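Local coordinates for protein uronate isomerase (Caulobacter crescentus, PDB 2Q01) that catalyses the interconversion of D-glucuronate and D-fructuronate, and of D-galacturonate and D-tagaturonate, in bacterial uronate breakdown, at residues P211-Q223 with Y226-R238. Sequence-based numbering, arbitrary orientation.
Sequences PRAFERFAETSGQ and YSWKSYLEAHRLR
Phe217 drives the edge of its ring onto the imidazole face of His235, CZ standing 3.9 Å above the plane and over its centre, an edge-to-face pair with planes 52° apart. Helices 211-221 and 228-238, consecutive and joined by a short loop, pack at 64° in this member of the TIM-barrel clan, and the contact illustrates how an aromatic knob can join two helices that share no direct hydrogen bond. With CG anti to the backbone N (chi1 -179°), Phe217 reaches as a knob into a hole made by Tyr231, Ala234, His235 and Arg238, its CZ 3.5 Å from Ala234 CB. The imidazole is fixed on two sides: His235 NE2 donates a nearly straight bond to Tyr231 OH at 3.1 Å, the oxygen lying in the plane of the imidazole, while ND1 pairs with Tyr197. A leucine in place of His235 would probably leave Tyr231 OH without this donor, though Val202 O would remain, and deprive the Phe217 edge of its flat aromatic seat. Phe214 extends the cluster, its rim meeting that of Tyr231, with CE2 3.6 Å from CE1 of the tyrosine. Beyond Phe217, Arg238 doubles back through bends at chi2 and chi3, laying one guanidinium face over Thr220 CB; its NE and Thr220 OG1 both bond to Pro174 O rather than to each other. Nearer the turn, Ala234 CB packs against Ser221, whose OG is turned back to its own helix and bonds Phe217 O, and Gln223 CB rests 3.6 Å from Ser230 O. From just past the turn, Tyr226 reaches back toward the start of helix 211-221: its CE1 lies 3.9 Å from Phe214 CB, the near-parallel rings slid apart, and a water 2.7 Å from Tyr226 OH donates to Pro211 O at 2.6 Å.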
ATOM      1  N   PRO B 211       2.166  12.370  36.099  1.00 59.91           N
ATOM      2  CA  PRO B 211       2.363  13.098  37.369  1.00 57.81           C
ATOM      3  C   PRO B 211       3.606  12.718  38.190  1.00 53.69           C
ATOM      4  O   PRO B 211       4.241  13.598  38.775  1.00 58.32           O
ATOM      5  CB  PRO B 211       1.082  12.791  38.162  1.00 57.18           C
ATOM      6  CG  PRO B 211       0.507  11.598  37.523  1.00 63.42           C
ATOM      7  CD  PRO B 211       0.840  11.722  36.078  1.00 57.81           C
ATOM      8  N   ARG B 212       3.952  11.433  38.226  1.00 55.00           N
ATOM      9  CA  ARG B 212       5.193  11.001  38.862  1.00 50.67           C
ATOM     10  C   ARG B 212       6.409  11.404  38.028  1.00 51.75           C
ATOM     11  O   ARG B 212       7.450  11.746  38.583  1.00 52.26           O
ATOM     12  CB  ARG B 212       5.192   9.494  39.121  1.00 56.66           C
ATOM     13  CG  ARG B 212       6.192   9.050  40.186  1.00 70.46           C
ATOM     14  CD  ARG B 212       5.778   7.744  40.858  1.00100.74           C
ATOM     15  NE  ARG B 212       4.520   7.869  41.601  1.00112.02           N
ATOM     16  CZ  ARG B 212       4.075   6.986  42.494  1.00114.04           C
ATOM     17  NH1 ARG B 212       2.917   7.195  43.106  1.00109.98           N
ATOM     18  NH2 ARG B 212       4.779   5.899  42.782  1.00115.31           N
ATOM     19  N   ALA B 213       6.260  11.375  36.703  1.00 47.10           N
ATOM     20  CA  ALA B 213       7.315  11.795  35.786  1.00 41.01           C
ATOM     21  C   ALA B 213       7.660  13.274  35.948  1.00 41.76           C
ATOM     22  O   ALA B 213       8.833  13.627  35.981  1.00 43.11           O
ATOM     23  CB  ALA B 213       6.929  11.499  34.349  1.00 39.97           C
ATOM     24  N   PHE B 214       6.634  14.118  36.056  1.00 38.15           N
ATOM     25  CA  PHE B 214       6.799  15.556  36.294  1.00 42.10           C
ATOM     26  C   PHE B 214       7.463  15.848  37.632  1.00 41.44           C
ATOM     27  O   PHE B 214       8.212  16.820  37.766  1.00 45.84           O
ATOM     28  CB  PHE B 214       5.440  16.258  36.269  1.00 43.36           C
ATOM     29  CG  PHE B 214       5.095  16.881  34.955  1.00 29.85           C
ATOM     30  CD1 PHE B 214       4.418  16.159  33.979  1.00 40.10           C
ATOM     31  CD2 PHE B 214       5.421  18.202  34.699  1.00 34.85           C
ATOM     32  CE1 PHE B 214       4.089  16.748  32.765  1.00 29.32           C
ATOM     33  CE2 PHE B 214       5.107  18.798  33.495  1.00 24.81           C
ATOM     34  CZ  PHE B 214       4.435  18.073  32.524  1.00 36.94           C
ATOM     35  N   GLU B 215       7.170  15.002  38.616  1.00 47.97           N
ATOM     36  CA  GLU B 215       7.668  15.161  39.975  1.00 52.38           C
ATOM     37  C   GLU B 215       9.176  14.952  40.025  1.00 51.30           C
ATOM     38  O   GLU B 215       9.900  15.801  40.550  1.00 57.52           O
ATOM     39  CB  GLU B 215       6.951  14.185  40.913  1.00 59.68           C
ATOM     40  CG  GLU B 215       6.778  14.691  42.339  1.00 79.41           C
ATOM     41  CD  GLU B 215       5.877  13.796  43.187  1.00 96.76           C
ATOM     42  OE1 GLU B 215       5.186  14.330  44.081  1.00110.50           O
ATOM     43  OE2 GLU B 215       5.854  12.565  42.963  1.00 95.85           O
ATOM     44  N   ARG B 216       9.648  13.842  39.457  1.00 46.99           N
ATOM     45  CA  ARG B 216      11.085  13.560  39.423  1.00 46.55           C
ATOM     46  C   ARG B 216      11.845  14.320  38.329  1.00 43.60           C
ATOM     47  O   ARG B 216      13.067  14.421  38.390  1.00 53.60           O
ATOM     48  CB  ARG B 216      11.392  12.051  39.424  1.00 44.99           C
ATOM     49  CG  ARG B 216      10.648  11.215  38.413  1.00 48.62           C
ATOM     50  CD  ARG B 216      10.637   9.747  38.827  1.00 65.09           C
ATOM     51  NE  ARG B 216      11.936   9.099  38.637  1.00 83.73           N
ATOM     52  CZ  ARG B 216      12.172   8.102  37.784  1.00 82.34           C
ATOM     53  NH1 ARG B 216      11.194   7.609  37.033  1.00 80.45           N
ATOM     54  NH2 ARG B 216      13.391   7.587  37.690  1.00 68.10           N
ATOM     55  N   PHE B 217      11.116  14.871  37.358  1.00 40.70           N
ATOM     56  CA  PHE B 217      11.664  15.826  36.378  1.00 36.39           C
ATOM     57  C   PHE B 217      12.105  17.117  37.088  1.00 40.13           C
ATOM     58  O   PHE B 217      13.122  17.709  36.728  1.00 44.54           O
ATOM     59  CB  PHE B 217      10.609  16.092  35.288  1.00 31.80           C
ATOM     60  CG  PHE B 217      11.031  17.047  34.184  1.00 30.15           C
ATOM     61  CD1 PHE B 217      10.078  17.860  33.583  1.00 29.77           C
ATOM     62  CD2 PHE B 217      12.338  17.103  33.708  1.00 35.55           C
ATOM     63  CE1 PHE B 217      10.424  18.737  32.560  1.00 28.25           C
ATOM     64  CE2 PHE B 217      12.693  17.985  32.691  1.00 19.91           C
ATOM     65  CZ  PHE B 217      11.731  18.794  32.112  1.00 31.61           C
ATOM     66  N   ALA B 218      11.348  17.524  38.109  1.00 51.44           N
ATOM     67  CA  ALA B 218      11.694  18.671  38.955  1.00 42.49           C
ATOM     68  C   ALA B 218      12.908  18.404  39.852  1.00 47.35           C
ATOM     69  O   ALA B 218      13.675  19.320  40.148  1.00 53.90           O
ATOM     70  CB  ALA B 218      10.498  19.075  39.798  1.00 43.15           C
ATOM     71  N   GLU B 219      13.074  17.153  40.279  1.00 51.25           N
ATOM     72  CA  GLU B 219      14.220  16.748  41.100  1.00 55.01           C
ATOM     73  C   GLU B 219      15.523  16.721  40.301  1.00 56.67           C
ATOM     74  O   GLU B 219      16.550  17.196  40.783  1.00 60.13           O
ATOM     75  CB  GLU B 219      13.981  15.380  41.744  1.00 57.75           C
ATOM     76  CG  GLU B 219      12.801  15.330  42.711  1.00 72.63           C
ATOM     77  CD  GLU B 219      12.369  13.909  43.057  1.00 85.85           C
ATOM     78  OE1 GLU B 219      12.978  12.942  42.544  1.00 91.67           O
ATOM     79  OE2 GLU B 219      11.412  13.760  43.847  1.00 80.97           O
ATOM     80  N   THR B 220      15.475  16.179  39.084  1.00 55.90           N
ATOM     81  CA  THR B 220      16.662  16.089  38.221  1.00 51.64           C
ATOM     82  C   THR B 220      17.084  17.421  37.593  1.00 47.35           C
ATOM     83  O   THR B 220      18.239  17.588  37.205  1.00 56.01           O
ATOM     84  CB  THR B 220      16.501  15.035  37.094  1.00 45.35           C
ATOM     85  OG1 THR B 220      15.446  15.424  36.211  1.00 42.38           O
ATOM     86  CG2 THR B 220      16.209  13.658  37.666  1.00 39.93           C
ATOM     87  N   SER B 221      16.156  18.365  37.489  1.00 45.23           N
ATOM     88  CA  SER B 221      16.470  19.662  36.897  1.00 52.67           C
ATOM     89  C   SER B 221      16.661  20.778  37.923  1.00 51.24           C
ATOM     90  O   SER B 221      17.377  21.745  37.659  1.00 54.19           O
ATOM     91  CB  SER B 221      15.395  20.066  35.890  1.00 48.78           C
ATOM     92  OG  SER B 221      14.137  20.216  36.523  1.00 47.95           O
ATOM     93  N   GLY B 222      16.010  20.647  39.078  1.00 48.96           N
ATOM     94  CA  GLY B 222      16.048  21.671  40.120  1.00 52.39           C
ATOM     95  C   GLY B 222      15.208  22.888  39.773  1.00 60.19           C
ATOM     96  O   GLY B 222      15.432  23.975  40.310  1.00 63.97           O
ATOM     97  N   GLN B 223      14.232  22.693  38.884  1.00 61.12           N
ATOM     98  CA  GLN B 223      13.425  23.781  38.331  1.00 58.19           C
ATOM     99  C   GLN B 223      11.955  23.693  38.728  1.00 61.12           C
ATOM    100  O   GLN B 223      11.457  22.613  39.059  1.00 63.00           O
ATOM    101  CB  GLN B 223      13.522  23.782  36.804  1.00 53.37           C
ATOM    102  CG  GLN B 223      14.895  24.129  36.254  1.00 52.08           C
ATOM    103  CD  GLN B 223      15.246  25.593  36.424  1.00 59.04           C
ATOM    104  OE1 GLN B 223      14.490  26.485  36.026  1.00 53.36           O
ATOM    105  NE2 GLN B 223      16.409  25.850  37.012  1.00 57.93           N
ATOM    106  N   TYR B 226       6.213  23.038  36.939  1.00 46.39           N
ATOM    107  CA  TYR B 226       4.791  23.305  36.741  1.00 43.90           C
ATOM    108  C   TYR B 226       4.528  24.771  36.361  1.00 38.07           C
ATOM    109  O   TYR B 226       3.420  25.275  36.531  1.00 49.36           O
ATOM    110  CB  TYR B 226       3.993  22.910  37.989  1.00 37.33           C
ATOM    111  CG  TYR B 226       4.266  21.500  38.487  1.00 47.52           C
ATOM    112  CD1 TYR B 226       3.638  20.398  37.909  1.00 43.07           C
ATOM    113  CD2 TYR B 226       5.149  21.273  39.546  1.00 56.74           C
ATOM    114  CE1 TYR B 226       3.884  19.105  38.369  1.00 54.25           C
ATOM    115  CE2 TYR B 226       5.407  19.987  40.008  1.00 58.92           C
ATOM    116  CZ  TYR B 226       4.771  18.909  39.418  1.00 57.53           C
ATOM    117  OH  TYR B 226       5.024  17.638  39.883  1.00 52.66           O
ATOM    118  N   SER B 227       5.556  25.438  35.846  1.00 40.04           N
ATOM    119  CA  SER B 227       5.451  26.803  35.318  1.00 43.84           C
ATOM    120  C   SER B 227       6.243  26.870  34.012  1.00 40.95           C
ATOM    121  O   SER B 227       7.347  26.331  33.927  1.00 48.88           O
ATOM    122  CB  SER B 227       5.970  27.821  36.337  1.00 38.27           C
ATOM    123  OG  SER B 227       6.284  29.056  35.725  1.00 59.93           O
ATOM    124  N   TRP B 228       5.675  27.542  33.015  1.00 39.70           N
ATOM    125  CA  TRP B 228       6.076  27.395  31.604  1.00 42.44           C
ATOM    126  C   TRP B 228       7.536  27.660  31.236  1.00 45.36           C
ATOM    127  O   TRP B 228       8.213  26.765  30.728  1.00 49.61           O
ATOM    128  CB  TRP B 228       5.136  28.196  30.697  1.00 32.14           C
ATOM    129  CG  TRP B 228       5.480  28.168  29.229  1.00 34.67           C
ATOM    130  CD1 TRP B 228       5.789  29.244  28.445  1.00 38.35           C
ATOM    131  CD2 TRP B 228       5.533  27.018  28.368  1.00 34.04           C
ATOM    132  NE1 TRP B 228       6.029  28.839  27.152  1.00 39.07           N
ATOM    133  CE2 TRP B 228       5.877  27.479  27.077  1.00 38.95           C
ATOM    134  CE3 TRP B 228       5.323  25.644  28.560  1.00 31.70           C
ATOM    135  CZ2 TRP B 228       6.017  26.614  25.984  1.00 34.76           C
ATOM    136  CZ3 TRP B 228       5.465  24.788  27.477  1.00 33.27           C
ATOM    137  CH2 TRP B 228       5.804  25.278  26.203  1.00 34.15           C
ATOM    138  N   LYS B 229       8.013  28.874  31.495  1.00 43.73           N
ATOM    139  CA  LYS B 229       9.364  29.260  31.101  1.00 45.40           C
ATOM    140  C   LYS B 229      10.448  28.442  31.799  1.00 45.69           C
ATOM    141  O   LYS B 229      11.527  28.228  31.236  1.00 43.49           O
ATOM    142  CB  LYS B 229       9.585  30.765  31.300  1.00 49.16           C
ATOM    143  CG  LYS B 229       9.227  31.596  30.060  1.00 66.35           C
ATOM    144  CD  LYS B 229       8.995  33.069  30.390  1.00 86.36           C
ATOM    145  CE  LYS B 229       7.562  33.326  30.863  1.00 82.13           C
ATOM    146  NZ  LYS B 229       7.355  34.734  31.294  1.00 64.02           N
ATOM    147  N   SER B 230      10.149  27.971  33.007  1.00 36.72           N
ATOM    148  CA  SER B 230      11.093  27.132  33.743  1.00 39.30           C
ATOM    149  C   SER B 230      10.885  25.630  33.507  1.00 37.55           C
ATOM    150  O   SER B 230      11.710  24.815  33.922  1.00 43.87           O
ATOM    151  CB  SER B 230      11.088  27.475  35.236  1.00 36.65           C
ATOM    152  OG  SER B 230       9.798  27.348  35.795  1.00 36.89           O
ATOM    153  N   TYR B 231       9.781  25.273  32.854  1.00 40.21           N
ATOM    154  CA  TYR B 231       9.572  23.918  32.343  1.00 33.02           C
ATOM    155  C   TYR B 231      10.453  23.761  31.108  1.00 40.94           C
ATOM    156  O   TYR B 231      11.076  22.716  30.892  1.00 48.16           O
ATOM    157  CB  TYR B 231       8.094  23.701  32.004  1.00 30.99           C
ATOM    158  CG  TYR B 231       7.783  22.484  31.153  1.00 23.88           C
ATOM    159  CD1 TYR B 231       7.624  21.221  31.732  1.00 23.40           C
ATOM    160  CD2 TYR B 231       7.610  22.603  29.771  1.00 27.74           C
ATOM    161  CE1 TYR B 231       7.324  20.111  30.957  1.00 33.34           C
ATOM    162  CE2 TYR B 231       7.318  21.496  28.986  1.00 26.96           C
ATOM    163  CZ  TYR B 231       7.172  20.257  29.585  1.00 27.08           C
ATOM    164  OH  TYR B 231       6.879  19.164  28.810  1.00 37.79           O
ATOM    165  N   LEU B 232      10.501  24.822  30.309  1.00 40.53           N
ATOM    166  CA  LEU B 232      11.366  24.890  29.145  1.00 40.11           C
ATOM    167  C   LEU B 232      12.843  24.941  29.523  1.00 44.02           C
ATOM    168  O   LEU B 232      13.670  24.315  28.854  1.00 50.09           O
ATOM    169  CB  LEU B 232      10.993  26.085  28.267  1.00 32.27           C
ATOM    170  CG  LEU B 232       9.663  26.011  27.517  1.00 32.23           C
ATOM    171  CD1 LEU B 232       9.552  27.180  26.561  1.00 37.85           C
ATOM    172  CD2 LEU B 232       9.528  24.688  26.773  1.00 37.58           C
ATOM    173  N   GLU B 233      13.169  25.671  30.592  1.00 41.43           N
ATOM    174  CA  GLU B 233      14.530  25.672  31.143  1.00 43.71           C
ATOM    175  C   GLU B 233      14.953  24.308  31.666  1.00 40.87           C
ATOM    176  O   GLU B 233      16.113  23.931  31.542  1.00 50.16           O
ATOM    177  CB  GLU B 233      14.700  26.714  32.249  1.00 40.21           C
ATOM    178  CG  GLU B 233      15.477  27.951  31.813  1.00 61.85           C
ATOM    179  CD  GLU B 233      16.874  27.626  31.301  1.00 67.35           C
ATOM    180  OE1 GLU B 233      17.627  26.928  32.016  1.00 75.75           O
ATOM    181  OE2 GLU B 233      17.220  28.073  30.183  1.00 63.90           O
ATOM    182  N   ALA B 234      14.002  23.580  32.245  1.00 40.86           N
ATOM    183  CA  ALA B 234      14.242  22.230  32.736  1.00 39.69           C
ATOM    184  C   ALA B 234      14.541  21.252  31.604  1.00 42.91           C
ATOM    185  O   ALA B 234      15.310  20.315  31.789  1.00 49.17           O
ATOM    186  CB  ALA B 234      13.061  21.755  33.549  1.00 45.40           C
ATOM    187  N   HIS B 235      13.934  21.474  30.440  1.00 44.00           N
ATOM    188  CA  HIS B 235      14.208  20.667  29.252  1.00 32.64           C
ATOM    189  C   HIS B 235      15.582  20.963  28.665  1.00 40.78           C
ATOM    190  O   HIS B 235      16.267  20.051  28.205  1.00 35.01           O
ATOM    191  CB  HIS B 235      13.151  20.903  28.183  1.00 34.37           C
ATOM    192  CG  HIS B 235      11.957  20.011  28.295  1.00 29.67           C
ATOM    193  ND1 HIS B 235      12.029  18.647  28.113  1.00 38.67           N
ATOM    194  CD2 HIS B 235      10.654  20.291  28.526  1.00 38.14           C
ATOM    195  CE1 HIS B 235      10.825  18.121  28.251  1.00 34.80           C
ATOM    196  NE2 HIS B 235       9.973  19.098  28.499  1.00 47.04           N
ATOM    197  N   ARG B 236      15.969  22.237  28.678  1.00 36.19           N
ATOM    198  CA  ARG B 236      17.271  22.660  28.175  1.00 33.08           C
ATOM    199  C   ARG B 236      18.409  22.113  29.027  1.00 42.27           C
ATOM    200  O   ARG B 236      19.398  21.606  28.491  1.00 49.10           O
ATOM    201  CB  ARG B 236      17.359  24.179  28.101  1.00 25.71           C
ATOM    202  CG  ARG B 236      16.578  24.789  26.965  1.00 40.83           C
ATOM    203  CD  ARG B 236      16.859  26.283  26.840  1.00 48.45           C
ATOM    204  NE  ARG B 236      15.694  26.983  26.304  1.00 56.36           N
ATOM    205  CZ  ARG B 236      14.825  27.677  27.035  1.00 54.88           C
ATOM    206  NH1 ARG B 236      14.987  27.802  28.349  1.00 47.14           N
ATOM    207  NH2 ARG B 236      13.792  28.262  26.445  1.00 35.13           N
ATOM    208  N   LEU B 237      18.252  22.204  30.347  1.00 40.84           N
ATOM    209  CA  LEU B 237      19.243  21.698  31.292  1.00 40.25           C
ATOM    210  C   LEU B 237      19.388  20.178  31.233  1.00 45.93           C
ATOM    211  O   LEU B 237      20.493  19.654  31.374  1.00 53.30           O
ATOM    212  CB  LEU B 237      18.916  22.147  32.720  1.00 39.26           C
ATOM    213  CG  LEU B 237      19.037  23.632  33.083  1.00 39.73           C
ATOM    214  CD1 LEU B 237      18.760  23.818  34.563  1.00 50.70           C
ATOM    215  CD2 LEU B 237      20.398  24.228  32.714  1.00 45.59           C
ATOM    216  N   ARG B 238      18.277  19.478  31.021  1.00 44.52           N
ATOM    217  CA  ARG B 238      18.309  18.021  30.917  1.00 43.75           C
ATOM    218  C   ARG B 238      18.893  17.559  29.590  1.00 37.57           C
ATOM    219  O   ARG B 238      19.644  16.595  29.554  1.00 40.27           O
ATOM    220  CB  ARG B 238      16.925  17.403  31.158  1.00 42.15           C
ATOM    221  CG  ARG B 238      16.483  17.439  32.620  1.00 34.31           C
ATOM    222  CD  ARG B 238      17.549  16.893  33.538  1.00 27.81           C
ATOM    223  NE  ARG B 238      17.598  15.437  33.519  1.00 49.04           N
ATOM    224  CZ  ARG B 238      18.646  14.717  33.906  1.00 46.66           C
ATOM    225  NH1 ARG B 238      18.589  13.393  33.864  1.00 32.38           N
ATOM    226  NH2 ARG B 238      19.749  15.318  34.327  1.00 38.82           N
TER
HETATM  227  O   HOH W   1       3.121  15.894  39.051  1.00 36.21           O